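Local coordinates for protein N-acetyl-L-2,4-diaminobutyric acid deacetylase (Ruegeria pomeroyi, PDB 6TWM) that probably removes the acetyl group from N-acetyl-L-2,4-diaminobutyric acid as a zinc-dependent hydrolase of ectoine degradation, with 2,4-diaminobutyric acid as the product, at residues S189-E194 with N256-D261; F162-I167 with L212-L217. All coordinates share one frame; numbering follows the deposited sequence.

Contact 1: S189-E194 with N256-D261; sequences SVELLE and NLTMPD. With DAB (2,4-diaminobutyric acid), chain N.
Met259 packs against Val190, Leu192 and Leu193. Its CB sits 3.7 Å from Leu193 CB, while CG and SD carry the chain inward along Leu192, pointing the same way. A bend at chi3 (-79°) then turns CE to where it touches both Val190 CG1 and Leu192 CD2, each at 3.5 Å. The terminal methyl thus packs on two residues of the neighbouring strand, and Ile315 of strand 312-318 also packs on Met259.

The strands themselves run parallel, 17° apart, pairing Ser189 with Asn256, Val190 with Leu257 and Glu191 with Thr258. Two backbone bonds stitch them: Leu257 N gives to Ser189 O at 2.7 Å, and Glu191 N gives to Leu257 O at 3.2 Å. This is one edge of the large mixed sheet, where 255-258 is the last strand on that side.

On the face opposite Val190, Glu191 runs alongside Thr258. CG stands between the backbone N and carbonyl carbon (chi1 62°) and the chain is extended beyond it, which lays Glu191 CG 3.5 Å and OE2 3.3 Å from Thr258 CG2. Trimming Glu191 to an alanine here would probably leave that methyl without its cover and open a gap beside Phe178 and Ile167.

Leu193 centres an inverse gamma turn, and Glu194 enters the 2,4-diaminobutyric acid pocket. Glu194 is poorly ordered, and its very short modelled link to the ligand is doubtful. Across the two segments the directional bonding comes from the backbone, while the Met259 methyl adds apolar contact that probably rests on close fit rather than on any specific bond.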
ATOM      1  N   SER A 189      -9.540  -7.877  -8.163  1.00 52.88           N
ATOM      2  CA  SER A 189      -9.073  -8.655  -7.026  1.00 52.08           C
ATOM      3  C   SER A 189      -7.914  -9.518  -7.488  1.00 53.46           C
ATOM      4  O   SER A 189      -7.991 -10.162  -8.539  1.00 52.58           O
ATOM      5  CB  SER A 189     -10.193  -9.516  -6.440  1.00 51.54           C
ATOM      6  OG  SER A 189     -11.427  -8.825  -6.486  1.00 52.26           O
ATOM      7  N   VAL A 190      -6.843  -9.530  -6.705  1.00 54.47           N
ATOM      8  CA  VAL A 190      -5.552 -10.002  -7.177  1.00 56.05           C
ATOM      9  C   VAL A 190      -4.943 -10.938  -6.148  1.00 58.53           C
ATOM     10  O   VAL A 190      -5.115 -10.752  -4.940  1.00 58.76           O
ATOM     11  CB  VAL A 190      -4.616  -8.806  -7.461  1.00 53.19           C
ATOM     12  CG1 VAL A 190      -3.194  -9.262  -7.743  1.00 51.69           C
ATOM     13  CG2 VAL A 190      -5.162  -8.020  -8.626  1.00 52.92           C
ATOM     14  N   GLU A 191      -4.260 -11.967  -6.632  1.00 62.00           N
ATOM     15  CA  GLU A 191      -3.318 -12.709  -5.811  1.00 66.21           C
ATOM     16  C   GLU A 191      -1.919 -12.376  -6.325  1.00 70.54           C
ATOM     17  O   GLU A 191      -1.504 -12.843  -7.390  1.00 70.64           O
ATOM     18  CB  GLU A 191      -3.636 -14.208  -5.799  1.00 68.21           C
ATOM     19  CG  GLU A 191      -3.569 -14.976  -7.107  1.00 71.91           C
ATOM     20  CD  GLU A 191      -4.010 -16.427  -6.926  1.00 76.05           C
ATOM     21  OE1 GLU A 191      -4.719 -16.714  -5.936  1.00 76.93           O
ATOM     22  OE2 GLU A 191      -3.630 -17.287  -7.751  1.00 78.27           O
ATOM     23  N   LEU A 192      -1.216 -11.531  -5.571  1.00 74.55           N
ATOM     24  CA  LEU A 192       0.011 -10.905  -6.046  1.00 76.14           C
ATOM     25  C   LEU A 192       1.170 -11.892  -6.057  1.00 77.59           C
ATOM     26  O   LEU A 192       1.363 -12.655  -5.109  1.00 79.90           O
ATOM     27  CB  LEU A 192       0.376  -9.720  -5.150  1.00 75.11           C
ATOM     28  CG  LEU A 192      -0.071  -8.288  -5.450  1.00 75.48           C
ATOM     29  CD1 LEU A 192       0.278  -7.391  -4.273  1.00 75.17           C
ATOM     30  CD2 LEU A 192       0.583  -7.762  -6.706  1.00 75.54           C
ATOM     31  N   LEU A 193       1.958 -11.859  -7.134  1.00 96.39           N
ATOM     32  CA  LEU A 193       3.247 -12.549  -7.159  1.00101.62           C
ATOM     33  C   LEU A 193       4.292 -11.621  -6.546  1.00104.36           C
ATOM     34  O   LEU A 193       5.123 -11.010  -7.223  1.00105.93           O
ATOM     35  CB  LEU A 193       3.625 -12.974  -8.571  1.00102.35           C
ATOM     36  CG  LEU A 193       4.758 -14.006  -8.717  1.00103.88           C
ATOM     37  CD1 LEU A 193       6.144 -13.366  -8.768  1.00103.17           C
ATOM     38  CD2 LEU A 193       4.698 -15.052  -7.594  1.00103.58           C
ATOM     39  N   GLU A 194       4.201 -11.464  -5.231  1.00107.94           N
ATOM     40  CA  GLU A 194       5.209 -10.714  -4.487  1.00112.48           C
ATOM     41  C   GLU A 194       6.210 -11.666  -3.838  1.00112.42           C
ATOM     42  O   GLU A 194       6.426 -11.660  -2.628  1.00111.98           O
ATOM     43  CB  GLU A 194       4.544  -9.807  -3.459  1.00118.47           C
ATOM     44  CG  GLU A 194       5.457  -8.708  -2.932  1.00129.41           C
ATOM     45  CD  GLU A 194       5.811  -7.693  -3.988  1.00139.30           C
ATOM     46  OE1 GLU A 194       4.911  -7.298  -4.758  1.00143.01           O
ATOM     47  OE2 GLU A 194       6.993  -7.300  -4.055  1.00147.01           O
ATOM     48  N   ASN A 256     -11.390 -10.989 -11.000  1.00 50.75           N
ATOM     49  CA  ASN A 256     -10.318 -11.734 -10.357  1.00 49.44           C
ATOM     50  C   ASN A 256      -9.141 -11.878 -11.313  1.00 49.56           C
ATOM     51  O   ASN A 256      -9.321 -12.227 -12.484  1.00 52.54           O
ATOM     52  CB  ASN A 256     -10.813 -13.110  -9.910  1.00 52.05           C
ATOM     53  CG  ASN A 256     -11.788 -13.026  -8.755  1.00 52.16           C
ATOM     54  OD1 ASN A 256     -11.675 -12.151  -7.895  1.00 49.31           O
ATOM     55  ND2 ASN A 256     -12.754 -13.938  -8.727  1.00 55.79           N
ATOM     56  N   LEU A 257      -7.940 -11.604 -10.809  1.00 46.96           N
ATOM     57  CA  LEU A 257      -6.722 -11.698 -11.599  1.00 46.93           C
ATOM     58  C   LEU A 257      -5.635 -12.368 -10.777  1.00 48.36           C
ATOM     59  O   LEU A 257      -5.617 -12.275  -9.546  1.00 46.16           O
ATOM     60  CB  LEU A 257      -6.234 -10.321 -12.058  1.00 43.89           C
ATOM     61  CG  LEU A 257      -7.222  -9.426 -12.801  1.00 43.46           C
ATOM     62  CD1 LEU A 257      -6.569  -8.092 -13.055  1.00 40.51           C
ATOM     63  CD2 LEU A 257      -7.664 -10.062 -14.106  1.00 45.79           C
ATOM     64  N   THR A 258      -4.725 -13.045 -11.472  1.00 53.18           N
ATOM     65  CA  THR A 258      -3.583 -13.691 -10.842  1.00 56.09           C
ATOM     66  C   THR A 258      -2.309 -13.294 -11.570  1.00 58.26           C
ATOM     67  O   THR A 258      -2.337 -12.816 -12.707  1.00 57.59           O
ATOM     68  CB  THR A 258      -3.708 -15.223 -10.843  1.00 58.37           C
ATOM     69  OG1 THR A 258      -3.616 -15.709 -12.187  1.00 60.93           O
ATOM     70  CG2 THR A 258      -5.034 -15.661 -10.243  1.00 59.07           C
ATOM     71  N   MET A 259      -1.183 -13.506 -10.892  1.00 62.20           N
ATOM     72  CA  MET A 259       0.147 -13.349 -11.479  1.00 63.48           C
ATOM     73  C   MET A 259       0.920 -14.628 -11.199  1.00 66.38           C
ATOM     74  O   MET A 259       1.614 -14.741 -10.179  1.00 66.97           O
ATOM     75  CB  MET A 259       0.867 -12.129 -10.917  1.00 62.64           C
ATOM     76  CG  MET A 259       0.644 -10.868 -11.717  1.00 64.46           C
ATOM     77  SD  MET A 259       1.142  -9.423 -10.777  1.00 65.00           S
ATOM     78  CE  MET A 259      -0.279  -9.256  -9.715  1.00 62.46           C
ATOM     79  N   PRO A 260       0.819 -15.623 -12.081  1.00 68.98           N
ATOM     80  CA  PRO A 260       1.479 -16.905 -11.807  1.00 72.26           C
ATOM     81  C   PRO A 260       2.957 -16.932 -12.142  1.00 74.54           C
ATOM     82  O   PRO A 260       3.666 -17.811 -11.632  1.00 77.47           O
ATOM     83  CB  PRO A 260       0.705 -17.887 -12.696  1.00 75.24           C
ATOM     84  CG  PRO A 260       0.270 -17.049 -13.855  1.00 73.81           C
ATOM     85  CD  PRO A 260       0.002 -15.669 -13.306  1.00 70.09           C
ATOM     86  N   ASP A 261       3.454 -16.005 -12.957  1.00 73.86           N
ATOM     87  CA  ASP A 261       4.736 -16.199 -13.616  1.00 75.65           C
ATOM     88  C   ASP A 261       5.559 -14.920 -13.615  1.00 72.95           C
ATOM     89  O   ASP A 261       5.039 -13.815 -13.442  1.00 68.71           O
ATOM     90  CB  ASP A 261       4.539 -16.674 -15.059  1.00 79.02           C
ATOM     91  CG  ASP A 261       4.310 -18.162 -15.149  1.00 84.36           C
ATOM     92  OD1 ASP A 261       5.047 -18.914 -14.480  1.00 87.07           O
ATOM     93  OD2 ASP A 261       3.387 -18.582 -15.877  1.00 86.52           O
TER
HETATM   94  N   DAB N 402       5.970  -3.013  -3.333  1.00100.40           N
HETATM   95  CA  DAB N 402       5.105  -2.891  -4.498  1.00101.42           C
HETATM   96  C   DAB N 402       4.636  -1.429  -4.788  1.00100.92           C
HETATM   97  O   DAB N 402       4.749  -0.984  -5.965  1.00100.25           O
HETATM   98  CB  DAB N 402       3.854  -3.756  -4.369  1.00103.39           C
HETATM   99  CG  DAB N 402       4.184  -5.188  -3.963  1.00105.41           C
HETATM  100  ND  DAB N 402       4.505  -6.099  -5.041  1.00105.85           N
HETATM  101  OXT DAB N 402       4.167  -0.777  -3.818  1.00101.49           O

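Contact 2: F162-I167 with L212-L217; sequences FAAAHI and LVTTEL. With DAB (2,4-diaminobutyric acid), chain N.
Strands 162-166 and 212-216 run antiparallel but strongly twisted, with 134° between their directions, and pair Phe162 with Glu216 through Phe162 N to Glu216 O (3.0 Å) and Glu216 N to Phe162 O (2.8 Å). Ala164 N adds a bond to Thr214 O at 2.9 Å.

Alongside Phe162, Glu216 CB rides over one ring face, off-centre toward the rim and 3.3 Å from Phe162 CZ, a CH-pi contact; Glu216 CG follows at 3.4 Å from Phe162 CZ. Ala164 CB meets the ring at its edge, in plane. Strand 162-166 pairs in parallel with strand 188-192, and the chain joins them through helix 171-184, a beta-alpha-beta crossover within the mixed sheet of this succinylglutamate desuccinylase/aspartoacylase-type domain.

Beyond CG the Glu216 chain bends at chi2 (-64°), carrying the carboxylate away from the ring toward the pocket, its plane 54° from the ring's. There Glu216 OE2 lies 3.3 Å from OXT of 2,4-diaminobutyric acid. Glu216 binds a second zinc in a structure of this protein; here its side chain lies about 4 Å from the bound zinc and touches His151, whose N bonds Thr215 OG1. Leu212 CD2 borders the His166 ring edge, and His166 ND1 bonds Glu206.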
ATOM      1  N   PHE A 162      -7.160  -2.208  -7.200  1.00 37.37           N
ATOM      2  CA  PHE A 162      -7.341  -3.598  -6.823  1.00 36.26           C
ATOM      3  C   PHE A 162      -6.847  -3.836  -5.404  1.00 33.30           C
ATOM      4  O   PHE A 162      -5.973  -3.125  -4.904  1.00 31.96           O
ATOM      5  CB  PHE A 162      -6.650  -4.524  -7.841  1.00 36.45           C
ATOM      6  CG  PHE A 162      -5.140  -4.636  -7.708  1.00 36.99           C
ATOM      7  CD1 PHE A 162      -4.550  -5.355  -6.679  1.00 38.07           C
ATOM      8  CD2 PHE A 162      -4.312  -4.085  -8.682  1.00 37.57           C
ATOM      9  CE1 PHE A 162      -3.178  -5.483  -6.593  1.00 38.52           C
ATOM     10  CE2 PHE A 162      -2.939  -4.216  -8.608  1.00 38.09           C
ATOM     11  CZ  PHE A 162      -2.372  -4.919  -7.565  1.00 38.73           C
ATOM     12  N   ALA A 163      -7.438  -4.838  -4.761  1.00 33.44           N
ATOM     13  CA  ALA A 163      -6.973  -5.363  -3.488  1.00 33.80           C
ATOM     14  C   ALA A 163      -6.385  -6.747  -3.717  1.00 35.10           C
ATOM     15  O   ALA A 163      -6.832  -7.491  -4.595  1.00 35.04           O
ATOM     16  CB  ALA A 163      -8.107  -5.435  -2.463  1.00 33.20           C
ATOM     17  N   ALA A 164      -5.372  -7.088  -2.929  1.00 36.38           N
ATOM     18  CA  ALA A 164      -4.602  -8.294  -3.176  1.00 37.96           C
ATOM     19  C   ALA A 164      -4.473  -9.131  -1.912  1.00 40.51           C
ATOM     20  O   ALA A 164      -4.703  -8.664  -0.792  1.00 38.98           O
ATOM     21  CB  ALA A 164      -3.212  -7.962  -3.721  1.00 36.20           C
ATOM     22  N   ALA A 165      -4.102 -10.392  -2.126  1.00 43.78           N
ATOM     23  CA  ALA A 165      -3.751 -11.325  -1.068  1.00 45.14           C
ATOM     24  C   ALA A 165      -2.717 -12.286  -1.635  1.00 46.94           C
ATOM     25  O   ALA A 165      -2.725 -12.585  -2.830  1.00 46.89           O
ATOM     26  CB  ALA A 165      -4.974 -12.085  -0.545  1.00 46.06           C
ATOM     27  N   HIS A 166      -1.819 -12.762  -0.777  1.00 48.94           N
ATOM     28  CA  HIS A 166      -0.698 -13.574  -1.233  1.00 49.95           C
ATOM     29  C   HIS A 166      -1.010 -15.058  -1.135  1.00 52.82           C
ATOM     30  O   HIS A 166      -1.689 -15.506  -0.205  1.00 52.66           O
ATOM     31  CB  HIS A 166       0.560 -13.273  -0.421  1.00 47.69           C
ATOM     32  CG  HIS A 166       1.049 -11.870  -0.571  1.00 44.76           C
ATOM     33  ND1 HIS A 166       0.793 -10.892   0.364  1.00 44.03           N
ATOM     34  CD2 HIS A 166       1.773 -11.277  -1.549  1.00 44.82           C
ATOM     35  CE1 HIS A 166       1.342  -9.757  -0.029  1.00 44.53           C
ATOM     36  NE2 HIS A 166       1.942  -9.964  -1.187  1.00 44.55           N
ATOM     37  N   ILE A 167      -0.502 -15.819  -2.103  1.00 55.32           N
ATOM     38  CA  ILE A 167      -0.463 -17.267  -1.969  1.00 58.29           C
ATOM     39  C   ILE A 167       0.627 -17.532  -0.951  1.00 60.38           C
ATOM     40  O   ILE A 167       1.820 -17.470  -1.269  1.00 60.06           O
ATOM     41  CB  ILE A 167      -0.172 -17.997  -3.294  1.00 59.42           C
ATOM     42  CG1 ILE A 167      -1.280 -17.768  -4.321  1.00 59.45           C
ATOM     43  CG2 ILE A 167       0.021 -19.487  -3.054  1.00 61.02           C
ATOM     44  CD1 ILE A 167      -1.165 -16.473  -5.055  1.00 58.67           C
ATOM     45  N   LEU A 212      -4.314  -9.547   6.729  1.00 37.03           N
ATOM     46  CA  LEU A 212      -3.700  -8.458   5.984  1.00 35.13           C
ATOM     47  C   LEU A 212      -4.596  -8.063   4.820  1.00 35.07           C
ATOM     48  O   LEU A 212      -5.094  -8.927   4.091  1.00 39.36           O
ATOM     49  CB  LEU A 212      -2.316  -8.845   5.461  1.00 36.06           C
ATOM     50  CG  LEU A 212      -1.705  -7.787   4.537  1.00 34.82           C
ATOM     51  CD1 LEU A 212      -1.350  -6.534   5.326  1.00 33.05           C
ATOM     52  CD2 LEU A 212      -0.496  -8.323   3.786  1.00 34.77           C
ATOM     53  N   VAL A 213      -4.802  -6.761   4.658  1.00 31.13           N
ATOM     54  CA  VAL A 213      -5.392  -6.196   3.452  1.00 27.73           C
ATOM     55  C   VAL A 213      -4.356  -5.271   2.836  1.00 33.62           C
ATOM     56  O   VAL A 213      -3.865  -4.350   3.500  1.00 32.41           O
ATOM     57  CB  VAL A 213      -6.694  -5.435   3.741  1.00 33.92           C
ATOM     58  CG1 VAL A 213      -7.131  -4.656   2.501  1.00 33.64           C
ATOM     59  CG2 VAL A 213      -7.782  -6.395   4.181  1.00 30.30           C
ATOM     60  N   THR A 214      -4.010  -5.526   1.580  1.00 34.79           N
ATOM     61  CA  THR A 214      -3.118  -4.660   0.827  1.00 33.64           C
ATOM     62  C   THR A 214      -3.759  -4.348  -0.517  1.00 35.85           C
ATOM     63  O   THR A 214      -4.591  -5.111  -1.017  1.00 37.18           O
ATOM     64  CB  THR A 214      -1.734  -5.298   0.632  1.00 32.40           C
ATOM     65  OG1 THR A 214      -0.849  -4.346   0.028  1.00 32.14           O
ATOM     66  CG2 THR A 214      -1.833  -6.534  -0.247  1.00 33.22           C
ATOM     67  N   THR A 215      -3.382  -3.206  -1.089  1.00 35.75           N
ATOM     68  CA  THR A 215      -4.039  -2.692  -2.282  1.00 36.20           C
ATOM     69  C   THR A 215      -3.004  -2.162  -3.262  1.00 37.54           C
ATOM     70  O   THR A 215      -1.821  -2.023  -2.942  1.00 36.77           O
ATOM     71  CB  THR A 215      -5.030  -1.567  -1.947  1.00 34.38           C
ATOM     72  OG1 THR A 215      -4.319  -0.453  -1.391  1.00 33.28           O
ATOM     73  CG2 THR A 215      -6.089  -2.036  -0.956  1.00 32.79           C
ATOM     74  N   GLU A 216      -3.474  -1.883  -4.477  1.00 39.46           N
ATOM     75  CA  GLU A 216      -2.775  -1.021  -5.434  1.00 38.91           C
ATOM     76  C   GLU A 216      -3.872  -0.224  -6.132  1.00 39.37           C
ATOM     77  O   GLU A 216      -4.515  -0.723  -7.060  1.00 42.87           O
ATOM     78  CB  GLU A 216      -1.936  -1.808  -6.432  1.00 40.72           C
ATOM     79  CG  GLU A 216      -0.691  -2.471  -5.856  1.00 43.51           C
ATOM     80  CD  GLU A 216       0.325  -1.476  -5.337  1.00 45.76           C
ATOM     81  OE1 GLU A 216       0.339  -0.327  -5.821  1.00 47.17           O
ATOM     82  OE2 GLU A 216       1.117  -1.847  -4.443  1.00 47.38           O
ATOM     83  N   LEU A 217      -4.090   1.003  -5.674  1.00 37.75           N
ATOM     84  CA  LEU A 217      -5.207   1.833  -6.119  1.00 39.18           C
ATOM     85  C   LEU A 217      -4.653   2.968  -6.978  1.00 41.60           C
ATOM     86  O   LEU A 217      -4.342   4.048  -6.478  1.00 45.01           O
ATOM     87  CB  LEU A 217      -5.987   2.367  -4.916  1.00 38.25           C
ATOM     88  CG  LEU A 217      -6.428   1.326  -3.882  1.00 36.00           C
ATOM     89  CD1 LEU A 217      -7.100   2.002  -2.701  1.00 36.01           C
ATOM     90  CD2 LEU A 217      -7.355   0.288  -4.506  1.00 29.96           C
TER
HETATM   91  N   DAB N 402       5.970  -3.013  -3.333  1.00100.40           N
HETATM   92  CA  DAB N 402       5.105  -2.891  -4.498  1.00101.42           C
HETATM   93  C   DAB N 402       4.636  -1.429  -4.788  1.00100.92           C
HETATM   94  O   DAB N 402       4.749  -0.984  -5.965  1.00100.25           O
HETATM   95  CB  DAB N 402       3.854  -3.756  -4.369  1.00103.39           C
HETATM   96  CG  DAB N 402       4.184  -5.188  -3.963  1.00105.41           C
HETATM   97  ND  DAB N 402       4.505  -6.099  -5.041  1.00105.85           N
HETATM   98  OXT DAB N 402       4.167  -0.777  -3.818  1.00101.49           O

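Overall arrangement
Contact 2 is fully buried near the middle of the chain, whereas contact 1 is only partly buried, out where the large sheet ends. Both belong to that sheet, and strands 162-166 and 188-192 are neighbours in it: Val190 N lies 2.9 Å from Ala163 O, probably a hydrogen bond, and Val190 CG2 packs on Phe162 CD1. The four strands run in order 211-216, 162-166, 188-192, 255-258, antiparallel first and parallel afterwards. Both pairs are bonded through the backbone; their side chains differ. The inner pair brings Glu216 past the Phe162 ring to the zinc and product site; the outer pair meets mainly through aliphatic groups and reaches the same ligand through the poorly ordered Glu194.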